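Local atomic coordinates of GGDEF and EAL domain-containing protein (Vibrio cholerae O1 str. 2010EL-1786, PDB entry 6PWK), a protein that probably serves as a c-di-GMP receptor that controls large adhesins in biofilm formation, binding the dinucleotide through its GGDEF and EAL domains. Residues D20-Q34 with S88-I100. Residues are numbered along the deposited sequence; the frame is centred on the assembly and turned at random.
Sequences DPVSHLGNRAYYMSQ and SIARISTYEFGII. With C2E (9,9'-[(2R,3R,3aS,5S,7aR,9R,10R,10aS,12S,14aR)-3,5,10,12-tetrahydroxy-5,12-dioxidooctahydro-2H,7H-difuro[3,2-d:3',2'-j][1,3,7,9,2,8]tetraoxadiphosphacyclododecine-2,9-diyl]bis(2-amino-1,9-dihydro-6H-purin-6-one)), chain D.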
ATOM      1  N   ASP A  20      13.600   6.794 -19.697  1.00 78.62           N
ATOM      2  CA  ASP A  20      13.388   5.899 -18.565  1.00 76.27           C
ATOM      3  C   ASP A  20      14.343   4.715 -18.669  1.00 76.86           C
ATOM      4  O   ASP A  20      14.318   4.002 -19.679  1.00 81.38           O
ATOM      5  CB  ASP A  20      11.944   5.413 -18.532  1.00 78.34           C
ATOM      6  CG  ASP A  20      11.730   4.284 -17.543  1.00 78.14           C
ATOM      7  OD1 ASP A  20      11.824   4.534 -16.322  1.00 79.93           O
ATOM      8  OD2 ASP A  20      11.467   3.148 -17.986  1.00 70.57           O
ATOM      9  N   PRO A  21      15.192   4.473 -17.667  1.00 72.90           N
ATOM     10  CA  PRO A  21      16.202   3.408 -17.805  1.00 77.15           C
ATOM     11  C   PRO A  21      15.616   2.016 -17.967  1.00 89.33           C
ATOM     12  O   PRO A  21      16.207   1.184 -18.668  1.00 95.07           O
ATOM     13  CB  PRO A  21      17.014   3.529 -16.507  1.00 69.73           C
ATOM     14  CG  PRO A  21      16.777   4.925 -16.033  1.00 70.68           C
ATOM     15  CD  PRO A  21      15.373   5.254 -16.432  1.00 70.10           C
ATOM     16  N   VAL A  22      14.474   1.732 -17.342  1.00 86.21           N
ATOM     17  CA  VAL A  22      13.919   0.380 -17.381  1.00 77.45           C
ATOM     18  C   VAL A  22      13.408   0.053 -18.780  1.00 77.03           C
ATOM     19  O   VAL A  22      13.871  -0.895 -19.425  1.00 79.88           O
ATOM     20  CB  VAL A  22      12.809   0.220 -16.329  1.00 75.31           C
ATOM     21  CG1 VAL A  22      12.353  -1.230 -16.256  1.00 82.91           C
ATOM     22  CG2 VAL A  22      13.291   0.707 -14.971  1.00 73.40           C
ATOM     23  N   SER A  23      12.446   0.835 -19.269  1.00 78.45           N
ATOM     24  CA  SER A  23      11.818   0.548 -20.552  1.00 77.84           C
ATOM     25  C   SER A  23      12.681   0.949 -21.741  1.00 79.40           C
ATOM     26  O   SER A  23      12.415   0.495 -22.858  1.00 78.54           O
ATOM     27  CB  SER A  23      10.468   1.261 -20.647  1.00 74.16           C
ATOM     28  OG  SER A  23      10.633   2.669 -20.599  1.00 70.03           O
ATOM     29  N   HIS A  24      13.698   1.782 -21.527  1.00 85.96           N
ATOM     30  CA  HIS A  24      14.477   2.381 -22.610  1.00 91.77           C
ATOM     31  C   HIS A  24      13.580   3.141 -23.587  1.00 83.80           C
ATOM     32  O   HIS A  24      13.885   3.251 -24.778  1.00 87.69           O
ATOM     33  CB  HIS A  24      15.322   1.338 -23.351  1.00107.01           C
ATOM     34  CG  HIS A  24      16.513   1.915 -24.050  1.00122.68           C
ATOM     35  ND1 HIS A  24      17.653   2.303 -23.379  1.00125.56           N
ATOM     36  CD2 HIS A  24      16.740   2.177 -25.359  1.00128.97           C
ATOM     37  CE1 HIS A  24      18.532   2.776 -24.244  1.00129.39           C
ATOM     38  NE2 HIS A  24      18.003   2.711 -25.453  1.00129.80           N
ATOM     39  N   LEU A  25      12.462   3.655 -23.085  1.00 75.23           N
ATOM     40  CA  LEU A  25      11.572   4.545 -23.812  1.00 76.36           C
ATOM     41  C   LEU A  25      11.649   5.932 -23.188  1.00 73.09           C
ATOM     42  O   LEU A  25      12.334   6.150 -22.187  1.00 74.71           O
ATOM     43  CB  LEU A  25      10.136   4.013 -23.789  1.00 82.52           C
ATOM     44  CG  LEU A  25       9.822   2.736 -24.565  1.00 89.81           C
ATOM     45  CD1 LEU A  25       8.403   2.279 -24.267  1.00 85.40           C
ATOM     46  CD2 LEU A  25      10.010   2.963 -26.055  1.00 96.57           C
ATOM     47  N   GLY A  26      10.935   6.879 -23.790  1.00 72.21           N
ATOM     48  CA  GLY A  26      10.816   8.187 -23.178  1.00 71.80           C
ATOM     49  C   GLY A  26      10.102   8.104 -21.844  1.00 71.26           C
ATOM     50  O   GLY A  26       9.222   7.267 -21.636  1.00 75.46           O
ATOM     51  N   ASN A  27      10.505   8.964 -20.916  1.00 69.60           N
ATOM     52  CA  ASN A  27       9.862   8.997 -19.610  1.00 66.46           C
ATOM     53  C   ASN A  27       8.623   9.889 -19.684  1.00 67.76           C
ATOM     54  O   ASN A  27       8.178  10.288 -20.764  1.00 69.58           O
ATOM     55  CB  ASN A  27      10.850   9.447 -18.533  1.00 66.54           C
ATOM     56  CG  ASN A  27      11.412  10.834 -18.784  1.00 63.78           C
ATOM     57  OD1 ASN A  27      10.990  11.541 -19.699  1.00 61.85           O
ATOM     58  ND2 ASN A  27      12.372  11.232 -17.958  1.00 62.96           N
ATOM     59  N   ARG A  28       8.050  10.213 -18.524  1.00 65.59           N
ATOM     60  CA  ARG A  28       6.834  11.017 -18.507  1.00 57.53           C
ATOM     61  C   ARG A  28       7.100  12.439 -18.987  1.00 71.34           C
ATOM     62  O   ARG A  28       6.291  13.008 -19.729  1.00 80.46           O
ATOM     63  CB  ARG A  28       6.236  11.024 -17.099  1.00 51.95           C
ATOM     64  CG  ARG A  28       4.936  11.798 -16.982  1.00 47.62           C
ATOM     65  CD  ARG A  28       4.399  11.770 -15.561  1.00 45.73           C
ATOM     66  NE  ARG A  28       3.124  12.472 -15.458  1.00 60.41           N
ATOM     67  CZ  ARG A  28       1.946  11.921 -15.734  1.00 59.33           C
ATOM     68  NH1 ARG A  28       1.881  10.657 -16.131  1.00 55.79           N
ATOM     69  NH2 ARG A  28       0.834  12.632 -15.616  1.00 57.44           N
ATOM     70  N   ALA A  29       8.230  13.025 -18.582  1.00 73.27           N
ATOM     71  CA  ALA A  29       8.551  14.384 -19.006  1.00 59.64           C
ATOM     72  C   ALA A  29       8.763  14.457 -20.513  1.00 60.75           C
ATOM     73  O   ALA A  29       8.380  15.443 -21.154  1.00 62.92           O
ATOM     74  CB  ALA A  29       9.787  14.888 -18.263  1.00 51.86           C
ATOM     75  N   TYR A  30       9.379  13.425 -21.094  1.00 66.37           N
ATOM     76  CA  TYR A  30       9.499  13.355 -22.546  1.00 64.65           C
ATOM     77  C   TYR A  30       8.128  13.332 -23.205  1.00 77.00           C
ATOM     78  O   TYR A  30       7.914  13.971 -24.242  1.00 80.90           O
ATOM     79  CB  TYR A  30      10.309  12.120 -22.946  1.00 66.40           C
ATOM     80  CG  TYR A  30      10.144  11.689 -24.390  1.00 77.02           C
ATOM     81  CD1 TYR A  30      10.965  12.198 -25.386  1.00 80.45           C
ATOM     82  CD2 TYR A  30       9.174  10.759 -24.753  1.00 82.75           C
ATOM     83  CE1 TYR A  30      10.821  11.800 -26.705  1.00 81.03           C
ATOM     84  CE2 TYR A  30       9.020  10.360 -26.066  1.00 86.30           C
ATOM     85  CZ  TYR A  30       9.847  10.881 -27.038  1.00 85.75           C
ATOM     86  OH  TYR A  30       9.699  10.485 -28.347  1.00 89.60           O
ATOM     87  N   TYR A  31       7.183  12.599 -22.613  1.00 79.70           N
ATOM     88  CA  TYR A  31       5.857  12.481 -23.207  1.00 72.45           C
ATOM     89  C   TYR A  31       5.129  13.818 -23.215  1.00 68.23           C
ATOM     90  O   TYR A  31       4.506  14.185 -24.216  1.00 61.89           O
ATOM     91  CB  TYR A  31       5.042  11.435 -22.453  1.00 70.31           C
ATOM     92  CG  TYR A  31       3.761  11.071 -23.152  1.00 67.03           C
ATOM     93  CD1 TYR A  31       3.766  10.192 -24.223  1.00 67.50           C
ATOM     94  CD2 TYR A  31       2.546  11.610 -22.749  1.00 64.10           C
ATOM     95  CE1 TYR A  31       2.605   9.859 -24.873  1.00 66.17           C
ATOM     96  CE2 TYR A  31       1.373  11.279 -23.395  1.00 67.08           C
ATOM     97  CZ  TYR A  31       1.413  10.401 -24.456  1.00 69.60           C
ATOM     98  OH  TYR A  31       0.255  10.059 -25.106  1.00 72.25           O
ATOM     99  N   MET A  32       5.196  14.557 -22.106  1.00 73.50           N
ATOM    100  CA  MET A  32       4.525  15.852 -22.042  1.00 81.29           C
ATOM    101  C   MET A  32       5.148  16.845 -23.015  1.00 86.38           C
ATOM    102  O   MET A  32       4.440  17.666 -23.610  1.00 89.88           O
ATOM    103  CB  MET A  32       4.569  16.390 -20.613  1.00 81.64           C
ATOM    104  CG  MET A  32       4.014  15.421 -19.583  1.00 81.42           C
ATOM    105  SD  MET A  32       2.306  14.958 -19.930  1.00 80.93           S
ATOM    106  CE  MET A  32       2.185  13.413 -19.034  1.00 77.62           C
ATOM    107  N   SER A  33       6.469  16.782 -23.193  1.00 77.05           N
ATOM    108  CA  SER A  33       7.131  17.658 -24.156  1.00 80.32           C
ATOM    109  C   SER A  33       6.692  17.338 -25.580  1.00 81.90           C
ATOM    110  O   SER A  33       6.325  18.238 -26.344  1.00 84.42           O
ATOM    111  CB  SER A  33       8.649  17.538 -24.020  1.00 78.67           C
ATOM    112  OG  SER A  33       9.304  18.148 -25.118  1.00 75.20           O
ATOM    113  N   GLN A  34       6.728  16.057 -25.956  1.00 80.95           N
ATOM    114  CA  GLN A  34       6.267  15.664 -27.285  1.00 78.80           C
ATOM    115  C   GLN A  34       4.784  15.952 -27.470  1.00 74.28           C
ATOM    116  O   GLN A  34       4.347  16.287 -28.576  1.00 69.77           O
ATOM    117  CB  GLN A  34       6.547  14.181 -27.521  1.00 79.54           C
ATOM    118  CG  GLN A  34       8.013  13.799 -27.454  1.00 87.57           C
ATOM    119  CD  GLN A  34       8.830  14.404 -28.576  1.00100.18           C
ATOM    120  OE1 GLN A  34       9.336  15.521 -28.459  1.00106.85           O
ATOM    121  NE2 GLN A  34       8.968  13.668 -29.671  1.00100.71           N
ATOM    122  N   SER A  88       5.531   9.057 -31.006  1.00 99.60           N
ATOM    123  CA  SER A  88       6.100   9.165 -29.673  1.00100.06           C
ATOM    124  C   SER A  88       5.612   7.987 -28.840  1.00 93.31           C
ATOM    125  O   SER A  88       4.402   7.762 -28.723  1.00 90.81           O
ATOM    126  CB  SER A  88       5.703  10.490 -29.016  1.00107.78           C
ATOM    127  OG  SER A  88       6.034  11.590 -29.851  1.00114.81           O
ATOM    128  N   ILE A  89       6.550   7.224 -28.286  1.00 85.65           N
ATOM    129  CA  ILE A  89       6.244   6.126 -27.377  1.00 77.82           C
ATOM    130  C   ILE A  89       6.996   6.390 -26.083  1.00 79.56           C
ATOM    131  O   ILE A  89       8.227   6.511 -26.089  1.00 89.59           O
ATOM    132  CB  ILE A  89       6.623   4.760 -27.967  1.00 78.09           C
ATOM    133  CG1 ILE A  89       5.926   4.545 -29.312  1.00 77.36           C
ATOM    134  CG2 ILE A  89       6.250   3.645 -26.998  1.00 85.01           C
ATOM    135  CD1 ILE A  89       6.173   3.183 -29.918  1.00 79.66           C
ATOM    136  N   ALA A  90       6.261   6.488 -24.979  1.00 75.97           N
ATOM    137  CA  ALA A  90       6.857   6.834 -23.700  1.00 69.29           C
ATOM    138  C   ALA A  90       6.213   6.015 -22.591  1.00 70.76           C
ATOM    139  O   ALA A  90       5.122   5.463 -22.746  1.00 72.15           O
ATOM    140  CB  ALA A  90       6.714   8.331 -23.400  1.00 68.07           C
ATOM    141  N   ARG A  91       6.915   5.946 -21.463  1.00 69.25           N
ATOM    142  CA  ARG A  91       6.420   5.291 -20.255  1.00 63.94           C
ATOM    143  C   ARG A  91       5.982   6.394 -19.297  1.00 74.19           C
ATOM    144  O   ARG A  91       6.802   6.963 -18.572  1.00 84.35           O
ATOM    145  CB  ARG A  91       7.491   4.395 -19.646  1.00 54.84           C
ATOM    146  CG  ARG A  91       7.012   3.549 -18.484  1.00 55.98           C
ATOM    147  CD  ARG A  91       8.166   2.792 -17.856  1.00 58.66           C
ATOM    148  NE  ARG A  91       7.765   2.079 -16.648  1.00 62.80           N
ATOM    149  CZ  ARG A  91       8.616   1.631 -15.733  1.00 68.38           C
ATOM    150  NH1 ARG A  91       9.918   1.831 -15.884  1.00 74.64           N
ATOM    151  NH2 ARG A  91       8.169   0.991 -14.662  1.00 68.62           N
ATOM    152  N   ILE A  92       4.682   6.698 -19.301  1.00 74.62           N
ATOM    153  CA  ILE A  92       4.180   7.861 -18.573  1.00 66.82           C
ATOM    154  C   ILE A  92       3.933   7.577 -17.097  1.00 56.47           C
ATOM    155  O   ILE A  92       3.765   8.521 -16.314  1.00 57.32           O
ATOM    156  CB  ILE A  92       2.888   8.378 -19.227  1.00 67.90           C
ATOM    157  CG1 ILE A  92       1.750   7.374 -19.029  1.00 65.74           C
ATOM    158  CG2 ILE A  92       3.110   8.628 -20.711  1.00 62.12           C
ATOM    159  CD1 ILE A  92       0.464   7.776 -19.712  1.00 53.60           C
ATOM    160  N   SER A  93       3.895   6.312 -16.695  1.00 51.63           N
ATOM    161  CA  SER A  93       3.729   5.948 -15.295  1.00 52.33           C
ATOM    162  C   SER A  93       4.314   4.557 -15.094  1.00 56.62           C
ATOM    163  O   SER A  93       4.941   3.992 -15.997  1.00 56.45           O
ATOM    164  CB  SER A  93       2.255   6.026 -14.876  1.00 50.32           C
ATOM    165  OG  SER A  93       1.815   4.791 -14.334  1.00 70.52           O
ATOM    166  N   THR A  94       4.108   4.002 -13.900  1.00 52.31           N
ATOM    167  CA  THR A  94       4.739   2.732 -13.554  1.00 57.61           C
ATOM    168  C   THR A  94       4.258   1.605 -14.461  1.00 58.88           C
ATOM    169  O   THR A  94       5.062   0.803 -14.949  1.00 64.06           O
ATOM    170  CB  THR A  94       4.465   2.396 -12.088  1.00 66.05           C
ATOM    171  OG1 THR A  94       4.870   3.495 -11.261  1.00 71.98           O
ATOM    172  CG2 THR A  94       5.238   1.151 -11.673  1.00 57.23           C
ATOM    173  N   TYR A  95       2.951   1.532 -14.709  1.00 52.77           N
ATOM    174  CA  TYR A  95       2.372   0.398 -15.417  1.00 53.81           C
ATOM    175  C   TYR A  95       1.619   0.786 -16.684  1.00 53.33           C
ATOM    176  O   TYR A  95       0.937  -0.066 -17.264  1.00 60.29           O
ATOM    177  CB  TYR A  95       1.442  -0.387 -14.487  1.00 57.35           C
ATOM    178  CG  TYR A  95       2.099  -0.827 -13.201  1.00 72.54           C
ATOM    179  CD1 TYR A  95       3.169  -1.713 -13.214  1.00 79.72           C
ATOM    180  CD2 TYR A  95       1.647  -0.363 -11.973  1.00 82.36           C
ATOM    181  CE1 TYR A  95       3.775  -2.117 -12.041  1.00 85.93           C
ATOM    182  CE2 TYR A  95       2.245  -0.765 -10.794  1.00 93.03           C
ATOM    183  CZ  TYR A  95       3.308  -1.644 -10.834  1.00 91.39           C
ATOM    184  OH  TYR A  95       3.905  -2.045  -9.661  1.00 89.95           O
ATOM    185  N   GLU A  96       1.720   2.033 -17.134  1.00 52.53           N
ATOM    186  CA  GLU A  96       1.032   2.451 -18.346  1.00 63.57           C
ATOM    187  C   GLU A  96       1.981   3.201 -19.268  1.00 72.39           C
ATOM    188  O   GLU A  96       2.865   3.935 -18.822  1.00 78.47           O
ATOM    189  CB  GLU A  96      -0.203   3.314 -18.034  1.00 60.15           C
ATOM    190  CG  GLU A  96      -0.027   4.278 -16.886  1.00 62.98           C
ATOM    191  CD  GLU A  96      -1.349   4.703 -16.278  1.00 66.65           C
ATOM    192  OE1 GLU A  96      -1.338   5.565 -15.375  1.00 67.90           O
ATOM    193  OE2 GLU A  96      -2.398   4.171 -16.698  1.00 65.72           O
ATOM    194  N   PHE A  97       1.785   2.994 -20.569  1.00 76.58           N
ATOM    195  CA  PHE A  97       2.591   3.610 -21.611  1.00 76.87           C
ATOM    196  C   PHE A  97       1.752   4.598 -22.403  1.00 75.99           C
ATOM    197  O   PHE A  97       0.574   4.349 -22.673  1.00 78.89           O
ATOM    198  CB  PHE A  97       3.163   2.548 -22.560  1.00 75.55           C
ATOM    199  CG  PHE A  97       4.154   1.627 -21.916  1.00 80.51           C
ATOM    200  CD1 PHE A  97       5.500   1.951 -21.887  1.00 84.60           C
ATOM    201  CD2 PHE A  97       3.743   0.437 -21.342  1.00 81.29           C
ATOM    202  CE1 PHE A  97       6.418   1.103 -21.297  1.00 89.15           C
ATOM    203  CE2 PHE A  97       4.656  -0.414 -20.748  1.00 82.30           C
ATOM    204  CZ  PHE A  97       5.995  -0.081 -20.726  1.00 86.40           C
ATOM    205  N   GLY A  98       2.366   5.717 -22.776  1.00 77.69           N
ATOM    206  CA  GLY A  98       1.717   6.728 -23.596  1.00 66.38           C
ATOM    207  C   GLY A  98       2.205   6.671 -25.033  1.00 67.81           C
ATOM    208  O   GLY A  98       3.370   6.370 -25.296  1.00 71.33           O
ATOM    209  N   ILE A  99       1.298   6.963 -25.964  1.00 66.53           N
ATOM    210  CA  ILE A  99       1.582   6.885 -27.392  1.00 66.66           C
ATOM    211  C   ILE A  99       0.946   8.079 -28.089  1.00 71.67           C
ATOM    212  O   ILE A  99      -0.229   8.383 -27.857  1.00 74.53           O
ATOM    213  CB  ILE A  99       1.065   5.563 -28.000  1.00 66.18           C
ATOM    214  CG1 ILE A  99       1.801   4.373 -27.383  1.00 71.99           C
ATOM    215  CG2 ILE A  99       1.235   5.567 -29.505  1.00 68.99           C
ATOM    216  CD1 ILE A  99       1.101   3.056 -27.580  1.00 71.52           C
ATOM    217  N   ILE A 100       1.720   8.759 -28.933  1.00 78.46           N
ATOM    218  CA  ILE A 100       1.246   9.882 -29.732  1.00 74.47           C
ATOM    219  C   ILE A 100       1.361   9.498 -31.199  1.00 80.42           C
ATOM    220  O   ILE A 100       2.425   9.055 -31.647  1.00 84.82           O
ATOM    221  CB  ILE A 100       2.043  11.167 -29.443  1.00 72.57           C
ATOM    222  CG1 ILE A 100       2.113  11.430 -27.939  1.00 75.69           C
ATOM    223  CG2 ILE A 100       1.412  12.351 -30.156  1.00 77.37           C
ATOM    224  CD1 ILE A 100       2.983  12.611 -27.569  1.00 76.56           C
TER
HETATM  225  P1  C2E D 702      -6.554  13.841 -11.767  1.00 60.51           P
HETATM  226  O2P C2E D 702      -5.976  12.649 -11.045  1.00 62.34           O
HETATM  227  O1P C2E D 702      -7.708  14.259 -10.908  1.00 56.05           O
HETATM  228  O5' C2E D 702      -5.601  15.166 -11.741  1.00 61.63           O
HETATM  229  C5' C2E D 702      -6.174  16.426 -11.889  1.00 68.28           C
HETATM  230  C4' C2E D 702      -4.943  17.359 -11.823  1.00 75.40           C
HETATM  231  O4' C2E D 702      -4.357  17.206 -10.668  1.00 78.54           O
HETATM  232  C3' C2E D 702      -3.906  16.736 -12.779  1.00 73.17           C
HETATM  233  O3' C2E D 702      -4.035  17.190 -14.041  1.00 69.12           O
HETATM  234  C2' C2E D 702      -2.546  17.136 -12.172  1.00 70.42           C
HETATM  235  O2' C2E D 702      -2.029  18.371 -12.830  1.00 79.69           O
HETATM  236  C1' C2E D 702      -2.787  17.460 -10.928  1.00 73.14           C
HETATM  237  N9  C2E D 702      -1.945  16.757  -9.991  1.00 73.69           N
HETATM  238  C8  C2E D 702      -2.646  15.599 -10.076  1.00 72.85           C
HETATM  239  N7  C2E D 702      -2.026  14.717  -9.253  1.00 65.52           N
HETATM  240  C5  C2E D 702      -0.981  15.318  -8.675  1.00 70.61           C
HETATM  241  C6  C2E D 702       0.102  14.871  -7.662  1.00 80.94           C
HETATM  242  O6  C2E D 702       0.124  13.772  -7.217  1.00 85.05           O
HETATM  243  N1  C2E D 702       1.124  15.783  -7.221  1.00 86.93           N
HETATM  244  C2  C2E D 702       1.153  17.138  -7.725  1.00 86.03           C
HETATM  245  N2  C2E D 702       2.140  18.145  -7.350  1.00 95.45           N
HETATM  246  N3  C2E D 702       0.124  17.531  -8.676  1.00 79.51           N
HETATM  247  C4  C2E D 702      -0.942  16.592  -9.137  1.00 72.80           C
HETATM  248  P11 C2E D 702      -3.124  16.308 -15.122  1.00 76.38           P
HETATM  249  O21 C2E D 702      -1.708  15.929 -14.748  1.00 83.57           O
HETATM  250  O11 C2E D 702      -2.947  17.198 -16.321  1.00 67.25           O
HETATM  251  O5A C2E D 702      -4.148  15.108 -15.627  1.00 77.94           O
HETATM  252  C5A C2E D 702      -5.520  15.349 -15.460  1.00 66.63           C
HETATM  253  C4A C2E D 702      -6.236  14.070 -15.622  1.00 64.72           C
HETATM  254  O4A C2E D 702      -5.686  13.345 -16.565  1.00 68.71           O
HETATM  255  C3A C2E D 702      -6.091  13.197 -14.194  1.00 68.50           C
HETATM  256  O3A C2E D 702      -7.213  13.512 -13.249  1.00 76.25           O
HETATM  257  C2A C2E D 702      -6.155  12.023 -14.514  1.00 69.79           C
HETATM  258  O2A C2E D 702      -7.603  11.609 -14.557  1.00 66.83           O
HETATM  259  C1A C2E D 702      -5.475  11.963 -15.986  1.00 65.00           C
HETATM  260  N91 C2E D 702      -4.196  11.651 -15.931  1.00 67.19           N
HETATM  261  C81 C2E D 702      -3.131  12.463 -15.814  1.00 67.80           C
HETATM  262  N71 C2E D 702      -2.043  11.672 -15.822  1.00 64.20           N
HETATM  263  C51 C2E D 702      -2.444  10.408 -15.945  1.00 65.49           C
HETATM  264  C61 C2E D 702      -1.676   9.092 -16.012  1.00 62.06           C
HETATM  265  O61 C2E D 702      -0.500   9.127 -15.949  1.00 61.53           O
HETATM  266  N11 C2E D 702      -2.345   7.832 -16.148  1.00 63.63           N
HETATM  267  C21 C2E D 702      -3.781   7.797 -16.223  1.00 55.04           C
HETATM  268  N21 C2E D 702      -4.480   6.526 -16.359  1.00 53.82           N
HETATM  269  N31 C2E D 702      -4.509   9.067 -16.159  1.00 54.66           N
HETATM  270  C41 C2E D 702      -3.799  10.380 -16.016  1.00 63.86           C
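Tyr31 lies between two isoleucines, and this sandwich is the tightly packed part of the contact. CG2 of Ile92 sits over one face of the ring, 3.8 Å from its centroid, while CD1 of Ile100 covers the opposite face at 4.2 Å. The phenol reaches between them because CG stands anti to the backbone N (chi1 -169°), which sends the ring from helix 28-34 onto the paired strands 88-90 and 96-100. Ring atom CE1 lies against the backbone of Gly98, which has no side chain to intervene; OH donates a weak bond to Ile99 O. Val47 and Leu155 also touch this ring, burying it in the domain core.

Just before the helix the two segments join directly: Arg91 N gives a nearly straight bond of 2.7 Å to Gly26 O, making a single bridge in which Gly26 pairs with Ala90. Leu25 packs next to this bridge, its CD1 against Ile89 CG2 and the Phe97 ring, whose side chain it crosses at about a right angle.

The polar end of the contact, at Asp20, Val22 and Arg91, is only partly screened from solvent. Arg91, fully extended, reaches Asp20 with one nitrogen, NH1 to OD2 at 2.9 Å; the carboxylate and guanidinium planes stand 74° apart. That oxygen also accepts from Ser23 N and OG; the backbone bond makes the turn an Asx motif, and Arg91 ties it to the other segment, while its NH2 bonds Thr94 O in the guanidinium plane.

At the ligand side, Arg28 NH1 bridges Ile92 O (2.9 Å) and guanine O61 (2.8 Å), with NH2 on N71. Glu96 meets N11 and N21 from another edge of the base, OE1 to N11 at 2.6 Å. Such paired recognition by arginine and carboxylate is a common way of reading guanine; here it forms part of the c-di-GMP pocket of a GGDEF domain, completed partly by Asp68 of the second subunit.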